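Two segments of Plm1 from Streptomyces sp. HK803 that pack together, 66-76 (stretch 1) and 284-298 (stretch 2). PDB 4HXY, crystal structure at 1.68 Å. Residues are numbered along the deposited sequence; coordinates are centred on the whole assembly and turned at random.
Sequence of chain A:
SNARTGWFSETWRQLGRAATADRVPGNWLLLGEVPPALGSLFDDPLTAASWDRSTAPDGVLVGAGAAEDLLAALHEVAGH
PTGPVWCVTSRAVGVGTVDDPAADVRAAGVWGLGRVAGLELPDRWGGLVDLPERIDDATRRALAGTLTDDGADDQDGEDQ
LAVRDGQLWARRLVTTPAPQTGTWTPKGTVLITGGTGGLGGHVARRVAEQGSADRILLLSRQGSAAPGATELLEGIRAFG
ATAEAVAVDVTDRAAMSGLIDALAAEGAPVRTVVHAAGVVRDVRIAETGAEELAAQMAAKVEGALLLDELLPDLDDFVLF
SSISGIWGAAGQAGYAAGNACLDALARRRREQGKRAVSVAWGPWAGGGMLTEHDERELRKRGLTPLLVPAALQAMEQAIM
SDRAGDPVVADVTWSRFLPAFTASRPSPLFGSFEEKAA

Stretch 1 (66-76) AAEDLLAALHE
Stretch 2, residues 284-298: RIAETGAEELAAQMA

The two stretches form a small, largely apolar contact, burying 441 Å² in total, in which one helix packs against a 3-10 turn and the helix that follows it, with a single hydrogen bond from His75 across the junction. Helix 67-76 starts after Ala66 at its N-cap; in the second stretch, residues 285-287 form a 3-10 segment, Thr288 (phi/psi -98/115°) is extended, and Gly289 (-88/168°) is at the N-cap position, right before helix 290-298. The helices run roughly antiparallel, at 148°, their axes 10.3 Å apart at closest approach. The register pairs Glu68 with Ala290 (CA-CA 6.1 Å), Leu71 with Ile285 (7.2 Å) and His75 with Ala286 (6.9 Å).

Leu71 (t, p) is the centre: its CD1 lies 3.8 Å from Ile285 CG2, while its CD2 sits 3.9 Å from Leu293 CD2 and 3.4 Å from Thr288 O. One turn earlier, Ala67 CB meets Leu293 (t, p) CD2 at 4.0 Å and Met297 (m, t, p) SD at 4.3 Å. Leu74 (m, t) places CD1 4.1 Å from CG2 of Ile285 (m, t). These apolar side chains pack by van der Waals contact.

His75 (-68°, -23°) donates from NE2 to the backbone carbonyl Thr288 O at 2.8 Å, and its CE1 approaches Ile285 O at 3.0 Å, both carbonyls meeting the ring edge. Within the second stretch, Thr288 (m) hydrogen-bonds from OG1 to Arg284 O, 2.8 Å.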

# COMPACT_ATOMS: atom_id res chain seq x y z
N ALA A 66 -3.37 12.11 5.61
CA ALA A 66 -2.15 11.36 5.34
C ALA A 66 -1.78 10.53 6.57
O ALA A 66 -2.26 10.81 7.67
CB ALA A 66 -1.02 12.31 4.99
N ALA A 67 -0.91 9.54 6.37
CA ALA A 67 -0.53 8.61 7.43
C ALA A 67 0.00 9.35 8.66
O ALA A 67 -0.30 8.97 9.80
CB ALA A 67 0.51 7.64 6.92
N GLU A 68 0.79 10.41 8.44
CA GLU A 68 1.33 11.22 9.53
C GLU A 68 0.26 11.82 10.45
O GLU A 68 0.49 11.96 11.65
CB GLU A 68 2.27 12.31 8.99
CG GLU A 68 1.60 13.28 8.07
CD GLU A 68 2.55 14.15 7.28
OE1 GLU A 68 3.40 14.82 7.92
OE2 GLU A 68 2.42 14.15 6.02
N ASP A 69 -0.90 12.15 9.89
CA ASP A 69 -1.98 12.74 10.68
C ASP A 69 -2.54 11.71 11.65
O ASP A 69 -2.83 12.02 12.82
CB ASP A 69 -3.11 13.25 9.78
CG ASP A 69 -2.67 14.32 8.80
OD1 ASP A 69 -1.81 15.17 9.16
OD2 ASP A 69 -3.21 14.33 7.67
N LEU A 70 -2.71 10.48 11.18
CA LEU A 70 -3.21 9.42 12.04
C LEU A 70 -2.13 9.04 13.07
O LEU A 70 -2.44 8.77 14.23
CB LEU A 70 -3.63 8.19 11.21
CG LEU A 70 -4.10 6.96 12.00
CD1 LEU A 70 -5.24 7.30 12.95
CD2 LEU A 70 -4.53 5.86 11.02
N LEU A 71 -0.87 9.02 12.65
CA LEU A 71 0.24 8.74 13.56
C LEU A 71 0.22 9.74 14.72
O LEU A 71 0.31 9.36 15.88
CB LEU A 71 1.59 8.82 12.85
CG LEU A 71 2.81 8.44 13.72
CD1 LEU A 71 2.85 6.95 14.00
CD2 LEU A 71 4.13 8.86 13.08
N ALA A 72 0.07 11.02 14.39
CA ALA A 72 0.02 12.06 15.41
C ALA A 72 -1.14 11.87 16.40
O ALA A 72 -0.96 12.05 17.60
CB ALA A 72 -0.05 13.44 14.79
N ALA A 73 -2.32 11.52 15.88
CA ALA A 73 -3.48 11.28 16.73
C ALA A 73 -3.25 10.11 17.66
O ALA A 73 -3.62 10.15 18.84
CB ALA A 73 -4.73 11.04 15.87
N LEU A 74 -2.64 9.03 17.17
CA LEU A 74 -2.40 7.87 18.00
C LEU A 74 -1.39 8.20 19.09
O LEU A 74 -1.50 7.69 20.19
CB LEU A 74 -1.92 6.67 17.14
CG LEU A 74 -3.03 6.10 16.26
CD1 LEU A 74 -2.47 5.15 15.19
CD2 LEU A 74 -4.14 5.40 17.11
N HIS A 75 -0.42 9.06 18.80
CA HIS A 75 0.51 9.51 19.84
C HIS A 75 -0.20 10.36 20.90
O HIS A 75 0.20 10.33 22.08
CB HIS A 75 1.67 10.30 19.25
CG HIS A 75 2.60 9.47 18.42
ND1 HIS A 75 2.73 8.11 18.57
CD2 HIS A 75 3.44 9.82 17.42
CE1 HIS A 75 3.61 7.66 17.69
NE2 HIS A 75 4.06 8.68 16.99
N GLU A 76 -1.21 11.12 20.50
CA GLU A 76 -1.95 11.94 21.45
C GLU A 76 -2.71 11.11 22.46
O GLU A 76 -2.82 11.49 23.61
CB GLU A 76 -2.97 12.84 20.78
CG GLU A 76 -2.40 13.99 20.05
CD GLU A 76 -1.84 15.09 20.94
OE1 GLU A 76 -2.16 15.17 22.14
OE2 GLU A 76 -1.06 15.87 20.42
N ARG A 284 7.15 -0.46 16.12
CA ARG A 284 5.75 -0.24 16.50
C ARG A 284 5.37 1.22 16.34
O ARG A 284 6.22 2.11 16.40
CB ARG A 284 5.50 -0.68 17.95
CG ARG A 284 5.78 -2.17 18.26
CD ARG A 284 4.97 -3.18 17.47
NE ARG A 284 5.82 -3.98 16.56
CZ ARG A 284 5.94 -5.32 16.55
NH1 ARG A 284 5.23 -6.09 17.38
NH2 ARG A 284 6.77 -5.89 15.68
N ILE A 285 4.07 1.47 16.17
CA ILE A 285 3.55 2.81 16.04
C ILE A 285 3.98 3.66 17.22
O ILE A 285 4.36 4.83 17.04
CB ILE A 285 2.00 2.81 15.93
CG1 ILE A 285 1.58 2.30 14.55
CG2 ILE A 285 1.40 4.20 16.23
CD1 ILE A 285 0.12 1.85 14.46
N ALA A 286 3.96 3.06 18.41
CA ALA A 286 4.33 3.78 19.64
C ALA A 286 5.77 4.30 19.63
O ALA A 286 6.06 5.27 20.34
CB ALA A 286 4.12 2.90 20.87
N GLU A 287 6.64 3.65 18.86
CA GLU A 287 8.04 4.02 18.77
C GLU A 287 8.38 4.75 17.46
O GLU A 287 9.53 5.08 17.24
CB GLU A 287 8.93 2.77 18.86
CG GLU A 287 9.15 2.23 20.29
CD GLU A 287 7.89 1.81 21.00
OE1 GLU A 287 7.50 2.49 21.97
OE2 GLU A 287 7.29 0.79 20.60
N THR A 288 7.38 4.97 16.60
CA THR A 288 7.59 5.63 15.30
C THR A 288 7.25 7.12 15.36
O THR A 288 6.09 7.48 15.55
CB THR A 288 6.73 4.98 14.20
OG1 THR A 288 7.02 3.59 14.11
CG2 THR A 288 7.04 5.61 12.85
N GLY A 289 8.24 7.99 15.16
CA GLY A 289 7.97 9.42 15.04
C GLY A 289 7.67 9.82 13.61
O GLY A 289 7.92 9.02 12.69
N ALA A 290 7.18 11.04 13.42
CA ALA A 290 6.82 11.54 12.09
C ALA A 290 8.01 11.51 11.14
O ALA A 290 7.85 11.20 9.95
CB ALA A 290 6.25 12.97 12.16
N GLU A 291 9.19 11.88 11.64
CA GLU A 291 10.38 11.91 10.78
C GLU A 291 10.77 10.50 10.30
O GLU A 291 11.08 10.28 9.11
CB GLU A 291 11.53 12.60 11.51
CG GLU A 291 12.76 12.77 10.64
CD GLU A 291 13.90 13.51 11.31
OE1 GLU A 291 13.76 13.94 12.49
OE2 GLU A 291 14.94 13.66 10.63
N GLU A 292 10.73 9.54 11.22
CA GLU A 292 11.01 8.16 10.86
C GLU A 292 9.93 7.58 9.94
O GLU A 292 10.26 6.87 9.01
CB GLU A 292 11.26 7.28 12.08
CG GLU A 292 12.75 7.30 12.49
CD GLU A 292 13.71 6.95 11.33
OE1 GLU A 292 13.50 5.91 10.64
OE2 GLU A 292 14.67 7.74 11.09
N LEU A 293 8.67 7.92 10.19
CA LEU A 293 7.57 7.50 9.27
C LEU A 293 7.88 8.01 7.86
O LEU A 293 7.77 7.28 6.87
CB LEU A 293 6.20 8.00 9.73
CG LEU A 293 5.02 7.52 8.88
CD1 LEU A 293 4.85 6.03 9.10
CD2 LEU A 293 3.72 8.26 9.20
N ALA A 294 8.26 9.28 7.76
CA ALA A 294 8.58 9.86 6.46
C ALA A 294 9.77 9.15 5.82
O ALA A 294 9.76 8.89 4.60
CB ALA A 294 8.85 11.35 6.58
N ALA A 295 10.81 8.87 6.59
CA ALA A 295 11.98 8.13 6.07
C ALA A 295 11.64 6.72 5.58
O ALA A 295 12.19 6.24 4.57
CB ALA A 295 13.09 8.06 7.15
N GLN A 296 10.72 6.07 6.29
CA GLN A 296 10.25 4.74 5.92
C GLN A 296 9.46 4.75 4.61
O GLN A 296 9.47 3.75 3.90
CB GLN A 296 9.35 4.18 7.03
CG GLN A 296 10.09 3.70 8.27
CD GLN A 296 9.19 3.43 9.48
OE1 GLN A 296 7.95 3.49 9.42
NE2 GLN A 296 9.84 3.14 10.61
N MET A 297 8.78 5.85 4.31
CA MET A 297 7.91 5.95 3.13
C MET A 297 8.62 6.63 1.93
O MET A 297 8.10 6.61 0.82
CB MET A 297 6.62 6.72 3.48
CG MET A 297 5.75 6.04 4.52
SD MET A 297 4.34 6.98 5.10
CE MET A 297 3.29 6.99 3.61
N ALA A 298 9.80 7.22 2.15
CA ALA A 298 10.37 8.16 1.17
C ALA A 298 10.66 7.51 -0.19
O ALA A 298 10.12 7.95 -1.22
CB ALA A 298 11.62 8.74 1.71